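Local coordinates for protein EST1E (PDB 2WTN) that probably hydrolyses feruloyl esters of plant cell-wall polysaccharides, as an alpha/beta-hydrolase esterase that binds ferulic acid in its active-site pocket, at residues E25-C30 against L96-D101; H34-H39 against D161-R166; V46-T51 against L236-V241; A135-I140 against R174-I179; E201-E206 against D226-D231. All blocks are in the same frame, centred on the assembly; numbering follows the deposited sequence.

Interaction 1 of 5, residues E25-C30 against L96-D101; sequences EKCPLC and LDFVTD
The sulfur of C27 approaches the ring of F98 obliquely, with SG 3.8 Å from CD2, in a Cys sulfur-aromatic contact. L29 comes to the same ring at its edge: its CD1 lies near the ring plane, 4.3 Å from CE2 of F98, while its CB packs on CG2 of V99. With CG of F98 set between the backbone N and the carbonyl carbon (chi1 70°), one ring face meets the CG2 methyl of its own neighbour V99, and the compact cysteine and branched leucine fit round the flat ring. The long, flexible K26 bends from chi2 to chi4, so that NZ bonds weakly to O of V99 and passes CG2 of T100 at 3.5 Å. Backbone bonds C27 N to F98 O (2.8 Å), T100 N to C27 O (2.8 Å) and L29 N to D101 O (3.0 Å) fix the register. Here strands 27-33 and 99-107 begin to run parallel in the central sheet; L17 of strand 11-18 and A58 of strand 58-62 touch both L29 and F98.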
# COMPACT_ATOMS: atom_id res chain seq x y z
N GLU B 25 -21.66 28.96 -4.36
CA GLU B 25 -22.52 27.82 -4.63
C GLU B 25 -21.71 26.58 -5.07
O GLU B 25 -21.86 25.51 -4.51
CB GLU B 25 -23.51 28.23 -5.73
CG GLU B 25 -24.81 27.43 -5.75
CD GLU B 25 -26.06 28.29 -6.14
OE1 GLU B 25 -25.92 29.40 -6.74
OE2 GLU B 25 -27.18 27.84 -5.82
N LYS B 26 -20.89 26.76 -6.11
CA LYS B 26 -20.04 25.74 -6.70
C LYS B 26 -18.62 26.31 -6.81
O LYS B 26 -18.43 27.49 -7.21
CB LYS B 26 -20.58 25.29 -8.08
CG LYS B 26 -21.74 24.27 -7.99
CD LYS B 26 -21.70 23.24 -9.14
CE LYS B 26 -20.98 21.86 -8.82
NZ LYS B 26 -20.12 21.28 -9.96
N CYS B 27 -17.62 25.53 -6.43
CA CYS B 27 -16.21 26.00 -6.45
C CYS B 27 -15.23 24.82 -6.47
O CYS B 27 -15.65 23.69 -6.19
CB CYS B 27 -15.88 26.87 -5.22
SG CYS B 27 -16.14 26.10 -3.61
N PRO B 28 -13.94 25.07 -6.78
CA PRO B 28 -12.96 24.00 -6.69
C PRO B 28 -12.56 23.71 -5.26
O PRO B 28 -12.80 24.53 -4.36
CB PRO B 28 -11.77 24.51 -7.51
CG PRO B 28 -12.24 25.84 -8.11
CD PRO B 28 -13.30 26.31 -7.20
N LEU B 29 -11.99 22.52 -5.07
CA LEU B 29 -11.55 22.07 -3.77
C LEU B 29 -10.09 21.58 -3.84
O LEU B 29 -9.76 20.85 -4.75
CB LEU B 29 -12.43 20.92 -3.31
CG LEU B 29 -12.09 20.44 -1.92
CD1 LEU B 29 -12.74 21.34 -0.88
CD2 LEU B 29 -12.62 19.08 -1.69
N CYS B 30 -9.24 22.01 -2.91
CA CYS B 30 -7.87 21.45 -2.78
C CYS B 30 -7.73 20.59 -1.52
O CYS B 30 -8.12 21.00 -0.43
CB CYS B 30 -6.83 22.57 -2.80
SG CYS B 30 -5.11 21.96 -2.95
N LEU B 96 -19.21 15.64 -2.37
CA LEU B 96 -19.64 16.98 -2.04
C LEU B 96 -20.30 17.69 -3.24
O LEU B 96 -19.67 17.81 -4.32
CB LEU B 96 -18.43 17.80 -1.60
CG LEU B 96 -17.80 17.38 -0.28
CD1 LEU B 96 -16.48 18.13 -0.01
CD2 LEU B 96 -18.71 17.57 0.84
N ASP B 97 -21.52 18.22 -3.05
CA ASP B 97 -22.28 18.77 -4.20
C ASP B 97 -21.68 20.02 -4.75
O ASP B 97 -21.77 20.26 -5.92
CB ASP B 97 -23.75 19.09 -3.83
CG ASP B 97 -24.66 17.86 -3.89
OD1 ASP B 97 -24.43 17.00 -4.80
OD2 ASP B 97 -25.61 17.78 -3.02
N PHE B 98 -21.07 20.86 -3.93
CA PHE B 98 -20.50 22.11 -4.41
C PHE B 98 -19.19 22.04 -5.22
O PHE B 98 -18.73 23.06 -5.80
CB PHE B 98 -20.26 23.04 -3.22
CG PHE B 98 -19.15 22.58 -2.32
CD1 PHE B 98 -19.43 21.83 -1.21
CD2 PHE B 98 -17.83 22.90 -2.62
CE1 PHE B 98 -18.40 21.37 -0.39
CE2 PHE B 98 -16.77 22.46 -1.81
CZ PHE B 98 -17.07 21.68 -0.70
N VAL B 99 -18.56 20.85 -5.24
CA VAL B 99 -17.19 20.71 -5.77
C VAL B 99 -17.20 20.68 -7.27
O VAL B 99 -17.86 19.81 -7.88
CB VAL B 99 -16.49 19.36 -5.29
CG1 VAL B 99 -15.15 19.17 -6.00
CG2 VAL B 99 -16.28 19.35 -3.79
N THR B 100 -16.46 21.59 -7.88
CA THR B 100 -16.18 21.46 -9.32
C THR B 100 -14.89 20.59 -9.59
O THR B 100 -14.98 19.35 -9.78
CB THR B 100 -16.11 22.81 -9.99
OG1 THR B 100 -15.10 23.59 -9.35
CG2 THR B 100 -17.50 23.59 -9.94
N ASP B 101 -13.70 21.22 -9.55
CA ASP B 101 -12.41 20.54 -9.79
C ASP B 101 -11.73 20.17 -8.49
O ASP B 101 -11.96 20.81 -7.48
CB ASP B 101 -11.48 21.42 -10.61
CG ASP B 101 -12.07 21.77 -11.98
OD1 ASP B 101 -12.57 20.88 -12.68
OD2 ASP B 101 -12.07 22.96 -12.32

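Interaction 2 of 5, residues H34-H39 against D161-R166; sequences HGFTGH and DAWDGR. With FER (3-(4-hydroxy-3-methoxyphenyl)-2-propenoic acid), chain H.
F36 turns the edge of its ring toward the face of W163, a closely packed T-shaped pair with centroids 5.0 Å apart and planes at 77°. CE2 of F36 sits over the middle of the indole, above its CD2-CE2 fusion bond, and CZ reaches the small methyl CB of A162 at 4.2 Å. Having CG anti to the backbone N (chi1 176°), F36 also offers a ring face to the ferulate methoxy carbon C10, while W163 brings CH2 to within 3.4 Å of ferulate C8.

Toward the more open side T37 lays CB over the centre of one face of the R166 guanidinium, 3.5 Å from CZ. Its OG1 reaches CE3 of W163 at 3.4 Å and turns back to bond to O of F36 at 2.7 Å. R166 is steadied within its own loop by a salt bridge from NH1 to OD2 of the exposed D164.

The backbone N of F36 donates to ferulate O1 over 2.8 Å at 171°; Q109 N is also hydrogen-bonded to ferulate. Such a pair of amides, one after strand 27-33 and one after the putative nucleophile S108, is consistent with the oxyanion hole of an alpha/beta-hydrolase.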
# COMPACT_ATOMS: atom_id res chain seq x y z
N HIS B 34 -0.51 17.18 5.40
CA HIS B 34 0.66 17.57 6.24
C HIS B 34 1.76 16.44 6.12
O HIS B 34 1.58 15.40 5.43
CB HIS B 34 0.19 17.70 7.73
CG HIS B 34 -0.31 16.39 8.27
ND1 HIS B 34 0.55 15.41 8.71
CD2 HIS B 34 -1.55 15.86 8.37
CE1 HIS B 34 -0.14 14.33 9.04
NE2 HIS B 34 -1.42 14.57 8.85
N GLY B 35 2.90 16.70 6.76
CA GLY B 35 4.04 15.80 6.77
C GLY B 35 4.23 15.00 8.03
O GLY B 35 3.34 14.94 8.88
N PHE B 36 5.37 14.33 8.09
CA PHE B 36 5.74 13.32 9.11
C PHE B 36 5.89 14.07 10.44
O PHE B 36 6.66 15.03 10.53
CB PHE B 36 7.07 12.66 8.61
CG PHE B 36 7.71 11.68 9.52
CD1 PHE B 36 7.43 10.30 9.38
CD2 PHE B 36 8.70 12.10 10.45
CE1 PHE B 36 8.16 9.33 10.16
CE2 PHE B 36 9.39 11.20 11.29
CZ PHE B 36 9.12 9.80 11.15
N THR B 37 5.15 13.63 11.44
CA THR B 37 4.86 14.29 12.75
C THR B 37 4.10 15.61 12.69
O THR B 37 3.85 16.23 13.74
CB THR B 37 6.12 14.52 13.63
OG1 THR B 37 6.85 15.60 13.12
CG2 THR B 37 7.02 13.30 13.68
N GLY B 38 3.62 16.00 11.50
CA GLY B 38 2.89 17.26 11.33
C GLY B 38 1.38 17.08 11.50
O GLY B 38 0.92 16.03 11.95
N HIS B 39 0.63 18.11 11.16
CA HIS B 39 -0.83 18.12 11.35
C HIS B 39 -1.40 19.30 10.61
O HIS B 39 -0.65 20.11 10.14
CB HIS B 39 -1.22 18.13 12.86
CG HIS B 39 -0.62 19.28 13.60
ND1 HIS B 39 -1.17 20.54 13.56
CD2 HIS B 39 0.51 19.37 14.34
CE1 HIS B 39 -0.39 21.37 14.23
NE2 HIS B 39 0.64 20.70 14.69
N ASP B 161 14.17 4.76 16.39
CA ASP B 161 13.93 6.05 17.06
C ASP B 161 13.64 7.22 16.10
O ASP B 161 14.33 7.44 15.08
CB ASP B 161 15.07 6.37 18.03
CG ASP B 161 15.17 5.31 19.18
OD1 ASP B 161 14.11 4.79 19.62
OD2 ASP B 161 16.33 4.96 19.61
N ALA B 162 12.57 7.95 16.39
CA ALA B 162 12.15 9.04 15.51
C ALA B 162 12.28 10.36 16.25
O ALA B 162 12.96 10.44 17.28
CB ALA B 162 10.70 8.81 14.96
N TRP B 163 11.63 11.39 15.72
CA TRP B 163 11.78 12.73 16.23
C TRP B 163 11.17 12.82 17.63
O TRP B 163 10.05 12.41 17.84
CB TRP B 163 11.13 13.76 15.25
CG TRP B 163 11.73 13.72 13.78
CD1 TRP B 163 12.84 13.03 13.37
CD2 TRP B 163 11.25 14.41 12.62
NE1 TRP B 163 13.06 13.21 12.02
CE2 TRP B 163 12.10 14.06 11.53
CE3 TRP B 163 10.16 15.28 12.38
CZ2 TRP B 163 11.92 14.55 10.24
CZ3 TRP B 163 9.98 15.78 11.09
CH2 TRP B 163 10.86 15.42 10.04
N ASP B 164 11.98 13.29 18.59
CA ASP B 164 11.52 13.81 19.90
C ASP B 164 10.91 12.77 20.76
O ASP B 164 9.79 12.95 21.26
CB ASP B 164 10.56 14.98 19.70
CG ASP B 164 11.19 16.09 18.84
OD1 ASP B 164 12.25 16.64 19.30
OD2 ASP B 164 10.66 16.37 17.71
N GLY B 165 11.65 11.67 20.93
CA GLY B 165 11.17 10.51 21.69
C GLY B 165 10.11 9.60 21.03
O GLY B 165 9.65 8.58 21.65
N ARG B 166 9.70 9.91 19.80
CA ARG B 166 8.78 9.04 19.10
C ARG B 166 9.48 7.75 18.65
O ARG B 166 10.67 7.68 18.52
CB ARG B 166 8.22 9.78 17.91
CG ARG B 166 7.37 10.97 18.25
CD ARG B 166 7.26 11.84 17.04
NE ARG B 166 6.19 12.82 17.12
CZ ARG B 166 6.37 14.14 17.09
NH1 ARG B 166 7.59 14.69 17.03
NH2 ARG B 166 5.31 14.94 17.14
C4 FER H . 13.50 11.43 6.81
C5 FER H . 13.45 12.73 6.30
C6 FER H . 12.23 13.40 6.19
C3 FER H . 12.30 10.80 7.20
C2 FER H . 11.07 11.48 7.08
C1 FER H . 11.03 12.78 6.58
C10 FER H . 11.00 9.01 7.81
C7 FER H . 9.81 13.41 6.43
C8 FER H . 9.66 14.69 6.92
C9 FER H . 8.43 15.42 6.84
O1 FER H . 7.42 14.91 6.30
O2 FER H . 8.43 16.56 7.38
O4 FER H . 14.70 10.79 6.92
O3 FER H . 12.34 9.53 7.73

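Interaction 3 of 5, residues V46-T51 against L236-V241; sequences VAVQET and LVTEAV
T51 and T238 meet where two helices lie side by side on one face of an alpha/beta-hydrolase sheet, their short segments inclined at 36° with axes 9.5 Å apart. The apolar part faces the sheet: CG1 of V48 meets CG1 of V241 at 4.4 Å, and both valines also pack on L131 of strand 125-131, their branched, compact side chains filling the groove between helices and strand. CG2 of T238 lies 4.3 Å from CB of the small A47.

The polar part is settled within each helix. OG1 of T51 donates to A47 O, which also takes the amide of T51 from the other face of its plane, and OG1 of T238 bonds to O of E235. Threonine suits both places: T51 OG1, though bonded to its own helix, also rests against its neighbour, and T238 offers CB and CG2. With T238 OG1 between the backbone N and the carbonyl carbon (chi1 58°), CG2 is directed across the interface, and CB of T238 comes 3.3 Å from OG1 of T51.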
# COMPACT_ATOMS: atom_id res chain seq x y z
N VAL B 46 -1.89 25.92 7.31
CA VAL B 46 -2.92 26.95 7.51
C VAL B 46 -2.70 28.10 6.50
O VAL B 46 -3.60 28.54 5.81
CB VAL B 46 -2.90 27.50 8.94
CG1 VAL B 46 -3.82 28.70 9.09
CG2 VAL B 46 -3.34 26.41 9.92
N ALA B 47 -1.48 28.58 6.42
CA ALA B 47 -1.21 29.71 5.54
C ALA B 47 -1.58 29.42 4.10
O ALA B 47 -2.26 30.22 3.42
CB ALA B 47 0.21 30.07 5.67
N VAL B 48 -1.18 28.27 3.59
CA VAL B 48 -1.56 27.84 2.23
C VAL B 48 -3.06 27.67 2.13
O VAL B 48 -3.67 28.06 1.14
CB VAL B 48 -0.86 26.52 1.84
CG1 VAL B 48 -1.50 25.86 0.55
CG2 VAL B 48 0.66 26.74 1.67
N GLN B 49 -3.66 27.06 3.15
CA GLN B 49 -5.09 26.91 3.16
C GLN B 49 -5.81 28.28 3.01
O GLN B 49 -6.73 28.40 2.21
CB GLN B 49 -5.52 26.19 4.46
CG GLN B 49 -7.00 26.28 4.80
CD GLN B 49 -7.31 27.22 6.00
OE1 GLN B 49 -6.66 27.00 7.12
NE2 GLN B 49 -8.15 28.11 5.90
N GLU B 50 -5.40 29.28 3.79
CA GLU B 50 -6.11 30.59 3.78
C GLU B 50 -5.97 31.27 2.44
O GLU B 50 -6.95 31.79 1.92
CB GLU B 50 -5.61 31.49 4.89
CG GLU B 50 -6.06 31.00 6.21
CD GLU B 50 -5.52 31.77 7.37
OE1 GLU B 50 -6.10 31.64 8.50
OE2 GLU B 50 -4.49 32.47 7.17
N THR B 51 -4.77 31.21 1.86
CA THR B 51 -4.49 31.76 0.54
C THR B 51 -5.40 31.19 -0.54
O THR B 51 -5.83 31.90 -1.45
CB THR B 51 -3.06 31.42 0.12
OG1 THR B 51 -2.12 32.10 0.97
CG2 THR B 51 -2.80 31.78 -1.28
N LEU B 236 6.44 33.94 0.17
CA LEU B 236 6.77 33.55 -1.18
C LEU B 236 6.10 32.25 -1.61
O LEU B 236 5.77 32.05 -2.78
CB LEU B 236 8.29 33.37 -1.31
CG LEU B 236 9.07 34.41 -2.13
CD1 LEU B 236 8.34 35.74 -2.22
CD2 LEU B 236 10.52 34.55 -1.54
N VAL B 237 5.94 31.34 -0.66
CA VAL B 237 5.32 30.05 -0.95
C VAL B 237 3.86 30.31 -1.36
O VAL B 237 3.38 29.82 -2.39
CB VAL B 237 5.43 29.12 0.27
CG1 VAL B 237 4.72 27.77 0.02
CG2 VAL B 237 6.91 28.88 0.62
N THR B 238 3.19 31.14 -0.56
CA THR B 238 1.76 31.38 -0.73
C THR B 238 1.50 32.14 -2.01
O THR B 238 0.50 31.86 -2.74
CB THR B 238 1.15 32.03 0.48
OG1 THR B 238 1.82 33.27 0.75
CG2 THR B 238 1.33 31.14 1.67
N GLU B 239 2.44 33.03 -2.34
CA GLU B 239 2.32 33.80 -3.56
C GLU B 239 2.51 32.91 -4.76
O GLU B 239 1.82 33.05 -5.80
CB GLU B 239 3.36 34.93 -3.60
CG GLU B 239 2.79 36.31 -3.38
CD GLU B 239 1.53 36.67 -4.27
OE1 GLU B 239 0.58 37.21 -3.64
OE2 GLU B 239 1.50 36.43 -5.55
N ALA B 240 3.48 32.00 -4.65
CA ALA B 240 3.69 31.00 -5.70
C ALA B 240 2.45 30.13 -5.95
O ALA B 240 2.06 29.92 -7.08
CB ALA B 240 4.92 30.10 -5.37
N VAL B 241 1.87 29.62 -4.87
CA VAL B 241 0.65 28.78 -4.92
C VAL B 241 -0.53 29.55 -5.55
O VAL B 241 -1.27 29.02 -6.41
CB VAL B 241 0.28 28.29 -3.48
CG1 VAL B 241 -1.12 27.67 -3.44
CG2 VAL B 241 1.36 27.27 -2.91

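Interaction 4 of 5, residues A135-I140 against R174-I179; sequences AMIPEI and RVAQTI. With FER (3-(4-hydroxy-3-methoxyphenyl)-2-propenoic acid), chain H.
This is a buried contact between segment 135-140, on helix 137-143, and segment 174-179, around helix 171-176, in which a proline ring packs on backbone carbonyls and apolar side chains. The ring of P138 lies against the turn from A176 to I179. Its CB is 3.2 Å from O of A176 and 3.3 Å from O of I179, and CG packs on CB of I179 at 4.0 Å. Proline suits a first helical turn, where its missing N-H costs little, and its compact ring fits against carbonyls already engaged: A176 O accepts the amide of I179, and I179 O is bonded to R142.

I137 works on two fronts. CG2, anti to the backbone N, meets CB of A176 at 4.1 Å, whereas CG1 takes the other branch (chi1 -77°) and carries CD1 to 3.9 Å from C2 of the ferulate ring. CE of M136 lies 3.7 Å from ferulate C5, and CD1 of I140 lies 3.7 Å from O4. Flexible and branched aliphatic chains thus line the aromatic end of the pocket, in the region after strand 125-131 where alpha/beta-hydrolases carry their cap.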
# COMPACT_ATOMS: atom_id res chain seq x y z
N ALA B 135 10.44 13.19 -1.28
CA ALA B 135 10.26 12.16 -2.27
C ALA B 135 11.42 11.20 -2.38
O ALA B 135 11.23 10.16 -3.00
CB ALA B 135 9.97 12.77 -3.60
N MET B 136 12.49 11.46 -1.62
CA MET B 136 13.62 10.53 -1.44
C MET B 136 13.39 9.46 -0.36
O MET B 136 14.16 8.56 -0.23
CB MET B 136 14.88 11.32 -1.07
CG MET B 136 14.95 11.83 0.39
SD MET B 136 13.66 13.00 0.91
CE MET B 136 14.05 12.94 2.66
N ILE B 137 12.29 9.54 0.37
CA ILE B 137 12.07 8.60 1.45
C ILE B 137 12.18 7.13 0.97
O ILE B 137 12.81 6.31 1.67
CB ILE B 137 10.71 8.88 2.19
CG1 ILE B 137 10.81 10.09 3.14
CG2 ILE B 137 10.16 7.58 2.92
CD1 ILE B 137 9.41 10.61 3.66
N PRO B 138 11.51 6.74 -0.12
CA PRO B 138 11.69 5.30 -0.49
C PRO B 138 13.14 4.90 -0.84
O PRO B 138 13.59 3.83 -0.39
CB PRO B 138 10.74 5.10 -1.66
CG PRO B 138 9.66 6.15 -1.42
CD PRO B 138 10.42 7.36 -0.89
N GLU B 139 13.87 5.80 -1.51
CA GLU B 139 15.27 5.53 -1.88
C GLU B 139 16.14 5.41 -0.63
O GLU B 139 16.91 4.46 -0.55
CB GLU B 139 15.85 6.62 -2.85
CG GLU B 139 17.32 6.24 -3.43
CD GLU B 139 17.39 4.77 -4.16
OE1 GLU B 139 18.32 3.93 -3.85
OE2 GLU B 139 16.51 4.43 -5.02
N ILE B 140 16.00 6.33 0.34
CA ILE B 140 16.83 6.21 1.58
C ILE B 140 16.36 5.08 2.53
O ILE B 140 17.16 4.55 3.32
CB ILE B 140 17.01 7.49 2.36
CG1 ILE B 140 15.74 7.94 3.05
CG2 ILE B 140 17.57 8.61 1.44
CD1 ILE B 140 15.83 9.33 3.70
N ARG B 174 9.70 -1.23 5.66
CA ARG B 174 9.44 -2.34 4.79
C ARG B 174 8.44 -1.84 3.68
O ARG B 174 8.61 -2.19 2.49
CB ARG B 174 8.85 -3.52 5.55
CG ARG B 174 9.74 -4.10 6.62
CD ARG B 174 9.06 -5.23 7.35
NE ARG B 174 9.95 -5.72 8.43
CZ ARG B 174 11.01 -6.51 8.24
NH1 ARG B 174 11.33 -6.96 7.01
NH2 ARG B 174 11.77 -6.86 9.27
N VAL B 175 7.46 -1.02 4.07
CA VAL B 175 6.48 -0.50 3.09
C VAL B 175 7.16 0.51 2.13
O VAL B 175 7.01 0.39 0.90
CB VAL B 175 5.30 0.17 3.78
CG1 VAL B 175 4.44 0.92 2.80
CG2 VAL B 175 4.43 -0.91 4.57
N ALA B 176 7.89 1.50 2.71
CA ALA B 176 8.56 2.54 1.88
C ALA B 176 9.50 1.99 0.85
O ALA B 176 9.55 2.53 -0.23
CB ALA B 176 9.28 3.56 2.75
N GLN B 177 10.29 0.95 1.17
CA GLN B 177 11.19 0.35 0.20
C GLN B 177 10.48 -0.08 -1.04
O GLN B 177 11.06 -0.15 -2.13
CB GLN B 177 11.89 -0.88 0.79
CG GLN B 177 12.87 -0.49 1.87
CD GLN B 177 13.72 -1.67 2.37
OE1 GLN B 177 13.33 -2.83 2.21
NE2 GLN B 177 14.83 -1.35 3.11
N THR B 178 9.21 -0.37 -0.94
CA THR B 178 8.53 -0.90 -2.17
C THR B 178 8.17 0.16 -3.22
O THR B 178 7.85 -0.22 -4.36
CB THR B 178 7.25 -1.69 -1.85
OG1 THR B 178 6.20 -0.78 -1.46
CG2 THR B 178 7.48 -2.64 -0.78
N ILE B 179 8.20 1.45 -2.88
CA ILE B 179 7.57 2.45 -3.68
C ILE B 179 8.58 3.07 -4.68
O ILE B 179 9.63 3.48 -4.28
CB ILE B 179 6.93 3.57 -2.80
CG1 ILE B 179 5.79 2.95 -1.97
CG2 ILE B 179 6.41 4.82 -3.71
CD1 ILE B 179 5.28 3.88 -0.89
C4 FER H . 13.50 11.43 6.81
C5 FER H . 13.45 12.73 6.30
C6 FER H . 12.23 13.40 6.19
C3 FER H . 12.30 10.80 7.20
C2 FER H . 11.07 11.48 7.08
C1 FER H . 11.03 12.78 6.58
C10 FER H . 11.00 9.01 7.81
C7 FER H . 9.81 13.41 6.43
C8 FER H . 9.66 14.69 6.92
C9 FER H . 8.43 15.42 6.84
O1 FER H . 7.42 14.91 6.30
O2 FER H . 8.43 16.56 7.38
O4 FER H . 14.70 10.79 6.92
O3 FER H . 12.34 9.53 7.73

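Interaction 5 of 5, residues E201-E206 against D226-D231; sequences EAVPYE and DTHCYD. With FER (3-(4-hydroxy-3-methoxyphenyl)-2-propenoic acid), chain H.
H228 leads the contact with segment 201-206. Its CB packs against the carboxylate carbon CD of E201 at 3.7 Å, the two side chains crossing at about a right angle. CG and CD2 lie under CB of A202, whose small methyl sits close over one face of the imidazole, 3.9 Å from the ring centroid, in a CH-pi contact. CE1 meets CG2 of V203 at 3.5 Å, and ND1 is bonded to OD2 of D200. At the tip NE2 bonds to OG of S108 and, at 3.3 Å and 146°, to ferulate O2, which lies in the ring plane.

Farther out, OE1 of E201 accepts a hydrogen bond from a water that also donates to OD2 of D231 and accepts from OG1 of T227 and N of C229, bridging two carboxylates that probably repel. S108, H228 and D200 have the geometry expected of a Ser-His-Asp catalytic triad and are probably that, with the histidine on the loop after the last strand, as in alpha/beta-hydrolases.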
# COMPACT_ATOMS: atom_id res chain seq x y z
N GLU B 201 16.97 21.80 5.41
CA GLU B 201 17.54 20.95 6.45
C GLU B 201 17.17 19.45 6.43
O GLU B 201 17.99 18.59 6.80
CB GLU B 201 17.03 21.58 7.76
CG GLU B 201 15.71 22.53 7.51
CD GLU B 201 14.82 22.61 8.70
OE1 GLU B 201 14.30 23.71 8.98
OE2 GLU B 201 14.62 21.56 9.37
N ALA B 202 15.93 19.14 6.00
CA ALA B 202 15.34 17.83 6.16
C ALA B 202 15.27 17.06 4.85
O ALA B 202 15.39 15.83 4.83
CB ALA B 202 13.97 17.96 6.75
N VAL B 203 15.11 17.77 3.75
CA VAL B 203 14.83 17.15 2.49
C VAL B 203 15.62 17.91 1.45
O VAL B 203 15.34 19.06 1.19
CB VAL B 203 13.30 17.25 2.16
CG1 VAL B 203 13.02 16.71 0.82
CG2 VAL B 203 12.45 16.52 3.24
N PRO B 204 16.60 17.26 0.82
CA PRO B 204 17.41 18.03 -0.14
C PRO B 204 16.69 18.64 -1.34
O PRO B 204 16.05 17.94 -2.15
CB PRO B 204 18.47 17.01 -0.61
CG PRO B 204 18.50 15.99 0.54
CD PRO B 204 17.05 15.86 0.94
N TYR B 205 16.87 19.95 -1.47
CA TYR B 205 16.38 20.74 -2.58
C TYR B 205 16.56 20.07 -3.97
O TYR B 205 15.63 20.08 -4.79
CB TYR B 205 17.04 22.16 -2.50
CG TYR B 205 16.94 22.97 -3.77
CD1 TYR B 205 15.78 23.71 -4.06
CD2 TYR B 205 18.00 23.00 -4.70
CE1 TYR B 205 15.66 24.43 -5.21
CE2 TYR B 205 17.88 23.75 -5.89
CZ TYR B 205 16.69 24.46 -6.13
OH TYR B 205 16.48 25.21 -7.27
N GLU B 206 17.75 19.51 -4.22
CA GLU B 206 18.17 19.07 -5.58
C GLU B 206 17.29 17.96 -6.14
O GLU B 206 17.12 17.80 -7.36
CB GLU B 206 19.66 18.62 -5.54
CG GLU B 206 20.51 19.00 -6.81
CD GLU B 206 20.57 20.56 -7.10
OE1 GLU B 206 20.89 21.37 -6.17
OE2 GLU B 206 20.32 20.94 -8.27
N ASP B 226 15.55 29.41 2.24
CA ASP B 226 14.55 28.98 3.21
C ASP B 226 14.73 27.54 3.67
O ASP B 226 15.41 26.73 3.04
CB ASP B 226 13.12 29.27 2.72
CG ASP B 226 12.21 29.79 3.83
OD1 ASP B 226 12.64 29.71 5.01
OD2 ASP B 226 11.07 30.24 3.52
N THR B 227 14.06 27.28 4.77
CA THR B 227 14.10 26.07 5.55
C THR B 227 12.96 25.12 5.10
O THR B 227 12.17 25.45 4.21
CB THR B 227 13.90 26.47 7.02
OG1 THR B 227 12.60 27.04 7.22
CG2 THR B 227 14.94 27.56 7.45
N HIS B 228 12.88 23.96 5.76
CA HIS B 228 11.87 22.96 5.49
C HIS B 228 10.45 23.46 5.69
O HIS B 228 9.60 23.21 4.86
CB HIS B 228 12.07 21.72 6.35
CG HIS B 228 11.31 20.53 5.83
ND1 HIS B 228 11.24 20.22 4.48
CD2 HIS B 228 10.55 19.60 6.47
CE1 HIS B 228 10.49 19.15 4.32
NE2 HIS B 228 10.07 18.74 5.52
N CYS B 229 10.21 24.16 6.80
CA CYS B 229 8.85 24.74 7.03
C CYS B 229 8.74 26.21 6.70
O CYS B 229 7.84 26.84 7.19
CB CYS B 229 8.35 24.48 8.46
SG CYS B 229 8.38 22.78 8.84
N TYR B 230 9.66 26.72 5.89
CA TYR B 230 9.55 28.08 5.37
C TYR B 230 9.51 29.10 6.49
O TYR B 230 8.62 29.93 6.57
CB TYR B 230 8.34 28.24 4.43
CG TYR B 230 8.09 27.07 3.50
CD1 TYR B 230 9.04 26.69 2.57
CD2 TYR B 230 6.94 26.32 3.59
CE1 TYR B 230 8.82 25.60 1.71
CE2 TYR B 230 6.70 25.22 2.76
CZ TYR B 230 7.62 24.86 1.81
OH TYR B 230 7.37 23.75 1.02
N ASP B 231 10.49 29.03 7.37
CA ASP B 231 10.49 29.88 8.56
C ASP B 231 10.63 31.36 8.17
O ASP B 231 10.09 32.20 8.85
CB ASP B 231 11.66 29.49 9.48
CG ASP B 231 11.46 28.12 10.17
OD1 ASP B 231 10.31 27.63 10.26
OD2 ASP B 231 12.47 27.57 10.64
C4 FER H . 13.50 11.43 6.81
C5 FER H . 13.45 12.73 6.30
C6 FER H . 12.23 13.40 6.19
C3 FER H . 12.30 10.80 7.20
C2 FER H . 11.07 11.48 7.08
C1 FER H . 11.03 12.78 6.58
C10 FER H . 11.00 9.01 7.81
C7 FER H . 9.81 13.41 6.43
C8 FER H . 9.66 14.69 6.92
C9 FER H . 8.43 15.42 6.84
O1 FER H . 7.42 14.91 6.30
O2 FER H . 8.43 16.56 7.38
O4 FER H . 14.70 10.79 6.92
O3 FER H . 12.34 9.53 7.73
O HOH W 1 12.01 24.78 9.23

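Overall arrangement
Bound ferulate draws interactions 2, 4 and 5 together, for each touches it. Their centres lie 16 to 19 Å apart: interaction 2 bonds the carboxylate through a backbone amide, interaction 5 through the putative catalytic histidine, and interaction 4 lines the aromatic end. Interactions 4 and 5 also touch directly, M136 SD lying 3.8 Å from V203 CG1. Interaction 3 does not touch ferulate but meets interaction 5 through V237 CG2, 3.6 Å from Y230 CG. Interaction 1 is at the opposite end of the strands, across the chain's centre, with its centre about 32 Å from those of interactions 2 and 5, yet its segment 25-30 leads along strand 27-33 straight into segment 34-39 of interaction 2.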